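Long-range contacts in acidocalcisomal pyrophosphatase (Trypanosoma brucei brucei, PDB 5C5V), which probably hydrolyses inorganic diphosphate with the help of magnesium ions, in a PPase domain joined to an N-terminal EF-hand domain: residues K28-C33 / A47-I52; R11-F16 / V59-F64. All blocks are in the same frame, centred on the assembly; numbering follows the deposited sequence.

Contact 1. Residues K28-C33 / A47-I52; sequences KVEEVC and AMKAEI
K49 reaches E30 with CG anti to its backbone N (chi1 -173°) and a bend at chi3 (-89°) that sets CE beside E30. C33, with SG anti to its own carbonyl carbon, sets its sulfur against M48, K49 and I52. The two segments belong to helices 26-36 and 43-53 of the EF-hand domain, which are joined by a linker. Over 28-33 and 47-52 they run nearly antiparallel: the axes come within 10.0 Å, with N-to-C directions 151° apart. C33 SG packs against K49 CA and lies 3.7 Å from I52 CD1; the CG of M48 is more distant. One turn before C33, V29 and I52 pass each other with their side chains pointing opposite ways, meeting at V29 CG1 and I52 CG2 (3.9 Å). The outer margin is polar: the side chains of E30 and K49 cross obliquely, and K49 CE lies 3.8 Å from E30 CA. W67 of helix 61-69 packs on both M48 and I52, which joins the helix pair to the rest of the domain. At the tip of K49, NZ donates to E30 OE2 in a salt bridge; the modelled separation, 2.5 Å, is very short, so its exact length is doubtful.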
# COMPACT_ATOMS: atom_id res chain seq x y z
N LYS A 28 -37.17 34.25 0.95
CA LYS A 28 -36.83 33.32 -0.11
C LYS A 28 -37.93 33.25 -1.17
O LYS A 28 -37.66 33.01 -2.34
CB LYS A 28 -36.56 31.94 0.47
CG LYS A 28 -35.23 31.85 1.20
CD LYS A 28 -34.10 32.32 0.30
CE LYS A 28 -32.89 32.76 1.09
NZ LYS A 28 -31.78 33.08 0.16
N VAL A 29 -39.17 33.48 -0.75
CA VAL A 29 -40.29 33.48 -1.67
C VAL A 29 -40.18 34.65 -2.64
O VAL A 29 -40.34 34.47 -3.84
CB VAL A 29 -41.64 33.55 -0.93
CG1 VAL A 29 -42.71 34.16 -1.82
CG2 VAL A 29 -42.05 32.17 -0.46
N GLU A 30 -39.87 35.83 -2.11
CA GLU A 30 -39.66 36.98 -2.96
C GLU A 30 -38.48 36.77 -3.91
O GLU A 30 -38.53 37.17 -5.08
CB GLU A 30 -39.46 38.25 -2.12
CG GLU A 30 -40.62 38.58 -1.19
CD GLU A 30 -40.96 40.05 -1.19
OE1 GLU A 30 -41.53 40.55 -0.19
OE2 GLU A 30 -40.70 40.72 -2.22
N GLU A 31 -37.42 36.13 -3.42
CA GLU A 31 -36.22 35.92 -4.21
C GLU A 31 -36.38 34.94 -5.36
O GLU A 31 -35.80 35.13 -6.43
CB GLU A 31 -35.07 35.45 -3.32
CG GLU A 31 -34.30 36.60 -2.70
CD GLU A 31 -33.54 36.18 -1.45
OE1 GLU A 31 -32.82 35.16 -1.50
OE2 GLU A 31 -33.67 36.88 -0.43
N VAL A 32 -37.13 33.87 -5.14
CA VAL A 32 -37.33 32.89 -6.20
C VAL A 32 -38.24 33.52 -7.28
O VAL A 32 -38.11 33.17 -8.46
CB VAL A 32 -37.92 31.58 -5.65
CG1 VAL A 32 -39.36 31.76 -5.26
CG2 VAL A 32 -37.81 30.48 -6.68
N CYS A 33 -39.10 34.45 -6.88
CA CYS A 33 -39.95 35.18 -7.82
C CYS A 33 -39.16 36.21 -8.62
O CYS A 33 -39.35 36.34 -9.83
CB CYS A 33 -41.10 35.90 -7.08
SG CYS A 33 -42.39 34.79 -6.48
N ALA A 47 -48.84 38.04 -11.33
CA ALA A 47 -49.63 36.83 -11.20
C ALA A 47 -48.86 35.71 -10.50
O ALA A 47 -49.45 34.82 -9.90
CB ALA A 47 -50.10 36.35 -12.59
N MET A 48 -47.53 35.75 -10.58
CA MET A 48 -46.72 34.69 -10.00
C MET A 48 -46.49 34.83 -8.49
O MET A 48 -46.79 33.90 -7.73
CB MET A 48 -45.37 34.62 -10.73
CG MET A 48 -44.31 33.80 -10.03
SD MET A 48 -42.90 33.58 -11.11
CE MET A 48 -42.41 35.27 -11.44
N LYS A 49 -45.98 35.97 -8.04
CA LYS A 49 -45.77 36.18 -6.61
C LYS A 49 -47.09 36.16 -5.83
O LYS A 49 -47.14 35.74 -4.67
CB LYS A 49 -45.03 37.50 -6.34
CG LYS A 49 -44.64 37.66 -4.86
CD LYS A 49 -43.92 38.96 -4.58
CE LYS A 49 -42.42 38.79 -4.75
NZ LYS A 49 -41.69 40.03 -4.36
N ALA A 50 -48.15 36.66 -6.45
CA ALA A 50 -49.45 36.61 -5.79
C ALA A 50 -49.87 35.15 -5.62
O ALA A 50 -50.40 34.78 -4.58
CB ALA A 50 -50.50 37.40 -6.60
N GLU A 51 -49.63 34.34 -6.65
CA GLU A 51 -49.99 32.93 -6.61
C GLU A 51 -49.25 32.14 -5.52
O GLU A 51 -49.82 31.26 -4.87
CB GLU A 51 -49.74 32.27 -7.98
CG GLU A 51 -50.82 32.54 -9.02
CD GLU A 51 -50.47 31.95 -10.38
OE1 GLU A 51 -49.58 31.07 -10.42
OE2 GLU A 51 -51.07 32.34 -11.41
N ILE A 52 -47.97 32.45 -5.32
CA ILE A 52 -47.17 31.71 -4.36
C ILE A 52 -47.50 32.17 -2.94
O ILE A 52 -47.57 31.36 -2.03
CB ILE A 52 -45.65 31.84 -4.65
CG1 ILE A 52 -45.30 31.07 -5.93
CG2 ILE A 52 -44.83 31.28 -3.49
CD1 ILE A 52 -43.98 31.46 -6.54

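Contact 2. Residues R11-F16 / V59-F64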
# COMPACT_ATOMS: atom_id res chain seq x y z
N ARG A 11 -33.41 21.01 -7.58
CA ARG A 11 -32.11 21.65 -7.38
C ARG A 11 -32.27 23.18 -7.35
O ARG A 11 -31.58 23.87 -6.59
CB ARG A 11 -31.13 21.25 -8.48
CG ARG A 11 -30.67 19.80 -8.37
CD ARG A 11 -29.54 19.49 -9.34
NE ARG A 11 -29.97 19.59 -10.73
CZ ARG A 11 -30.47 18.57 -11.42
NH1 ARG A 11 -30.58 17.37 -10.86
NH2 ARG A 11 -30.85 18.75 -12.68
N LEU A 12 -33.20 23.70 -8.14
CA LEU A 12 -33.51 25.12 -8.10
C LEU A 12 -33.98 25.53 -6.71
O LEU A 12 -33.58 26.56 -6.17
CB LEU A 12 -34.59 25.45 -9.16
CG LEU A 12 -35.23 26.84 -9.29
CD1 LEU A 12 -36.28 27.07 -8.24
CD2 LEU A 12 -34.19 27.93 -9.23
N PHE A 13 -34.86 24.71 -6.15
CA PHE A 13 -35.45 24.95 -4.85
C PHE A 13 -34.35 24.98 -3.77
O PHE A 13 -34.35 25.84 -2.89
CB PHE A 13 -36.50 23.88 -4.56
CG PHE A 13 -37.29 24.13 -3.32
CD1 PHE A 13 -36.82 23.75 -2.08
CD2 PHE A 13 -38.54 24.72 -3.40
CE1 PHE A 13 -37.57 23.98 -0.94
CE2 PHE A 13 -39.28 24.95 -2.27
CZ PHE A 13 -38.80 24.58 -1.04
N SER A 14 -33.41 24.05 -3.87
CA SER A 14 -32.33 23.96 -2.90
C SER A 14 -31.46 25.20 -2.92
O SER A 14 -30.86 25.55 -1.91
CB SER A 14 -31.47 22.73 -3.16
OG SER A 14 -32.22 21.56 -2.91
N ALA A 15 -31.41 25.90 -4.05
CA ALA A 15 -30.62 27.12 -4.10
C ALA A 15 -31.32 28.25 -3.36
O ALA A 15 -30.75 29.32 -3.15
CB ALA A 15 -30.34 27.52 -5.53
N PHE A 16 -32.56 28.02 -2.94
CA PHE A 16 -33.30 29.01 -2.17
C PHE A 16 -33.63 28.49 -0.78
O PHE A 16 -34.25 29.18 0.02
CB PHE A 16 -34.59 29.44 -2.89
CG PHE A 16 -34.33 30.18 -4.17
CD1 PHE A 16 -34.14 31.55 -4.16
CD2 PHE A 16 -34.28 29.51 -5.38
CE1 PHE A 16 -33.89 32.24 -5.33
CE2 PHE A 16 -34.04 30.20 -6.55
CZ PHE A 16 -33.84 31.56 -6.52
N VAL A 59 -44.18 26.92 2.20
CA VAL A 59 -43.95 26.52 0.82
C VAL A 59 -42.90 25.41 0.77
O VAL A 59 -41.72 25.67 0.57
CB VAL A 59 -43.49 27.70 -0.04
CG1 VAL A 59 -43.30 27.27 -1.47
CG2 VAL A 59 -44.52 28.82 0.04
N THR A 60 -43.35 24.18 0.96
CA THR A 60 -42.47 23.02 0.83
C THR A 60 -42.11 22.86 -0.64
O THR A 60 -42.69 23.52 -1.48
CB THR A 60 -43.15 21.74 1.35
OG1 THR A 60 -44.28 21.42 0.52
CG2 THR A 60 -43.62 21.95 2.79
N PHE A 61 -41.15 22.00 -0.95
CA PHE A 61 -40.84 21.81 -2.36
C PHE A 61 -42.06 21.24 -3.06
O PHE A 61 -42.38 21.61 -4.20
CB PHE A 61 -39.65 20.88 -2.59
CG PHE A 61 -39.51 20.45 -4.03
CD1 PHE A 61 -39.29 21.40 -5.02
CD2 PHE A 61 -39.65 19.13 -4.39
CE1 PHE A 61 -39.18 21.02 -6.35
CE2 PHE A 61 -39.54 18.74 -5.72
CZ PHE A 61 -39.31 19.70 -6.70
N GLU A 62 -42.73 20.32 -2.37
CA GLU A 62 -43.86 19.60 -2.94
C GLU A 62 -44.98 20.56 -3.34
O GLU A 62 -45.62 20.38 -4.36
CB GLU A 62 -44.38 18.54 -1.96
CG GLU A 62 -45.01 17.32 -2.63
CD GLU A 62 -44.08 16.62 -3.62
OE1 GLU A 62 -42.90 16.41 -3.28
OE2 GLU A 62 -44.53 16.28 -4.73
N LYS A 63 -45.21 21.60 -2.53
CA LYS A 63 -46.22 22.59 -2.88
C LYS A 63 -45.70 23.52 -3.96
O LYS A 63 -46.46 23.95 -4.82
CB LYS A 63 -46.63 23.41 -1.66
CG LYS A 63 -47.10 22.60 -0.46
CD LYS A 63 -47.79 23.52 0.55
CE LYS A 63 -47.69 23.01 1.99
NZ LYS A 63 -48.32 24.02 2.92
N PHE A 64 -44.41 23.82 -3.93
CA PHE A 64 -43.82 24.64 -4.97
C PHE A 64 -43.94 23.95 -6.32
O PHE A 64 -44.26 24.59 -7.33
CB PHE A 64 -42.35 24.93 -4.65
CG PHE A 64 -41.63 25.67 -5.74
CD1 PHE A 64 -41.82 27.03 -5.92
CD2 PHE A 64 -40.75 25.01 -6.59
CE1 PHE A 64 -41.16 27.71 -6.93
CE2 PHE A 64 -40.08 25.68 -7.59
CZ PHE A 64 -40.29 27.03 -7.76
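F13, near the end of helix 3-14, meets F61 and F64 in an aromatic cluster of the EF-hand domain, where the first turn of helix 61-69 follows the short strand 59-60. Aromatic contacts dominate. The edge of F61 is turned toward the face of F13 in an offset edge-to-face pair, ring centroids 5.5 Å apart and planes at 71°. F61 CB adds a CH-pi contact, 3.8 Å from the centroid of the F13 ring and almost on its normal, while F61 CA sits over the same ring nearer the rim. F64 meets F13 obliquely, with its CB 3.9 Å from F13 CE2. F13 has CG anti to the backbone N (chi1 -173°), which carries CG toward F61.

Apolar packing by an aliphatic side chain is lighter: L12 crosses F64 at about a right angle, and its CD1 touches F64 CZ at 4.0 Å. L24 of strand 23-24 packs on F13 and V59, and M9 of helix 3-14 on F64.

Polar groups lie at the start of helix 61-69. T60 is the N-cap of this helix; its OG1 accepts from K63 N at 3.2 Å, with an N-H...O angle of 155°. Just before it, the carbonyl of V59 meets the edge of F13 near the ring plane, V59 O lying 3.5 Å from F13 CZ.

How the contacts relate
From the N terminus, the chain runs through helix 3-14 and strand 23-24 into helix 26-36, then turns back through helix 43-53; contact 1 closes this inner loop. Strand 59-60 pairs with strand 23-24, and helix 61-69 then returns to helix 3-14, where contact 2 closes the outer loop. Contact 1 is thus nested within contact 2, and together they tie four helices of the EF-hand domain into one unit, away from the magnesium and imidodiphosphate sites. Their centres lie about 12 Å apart and they touch directly: F16 CE1 packs 3.6 Å from V32 CA, and V32 CG2 meets L12 CD1.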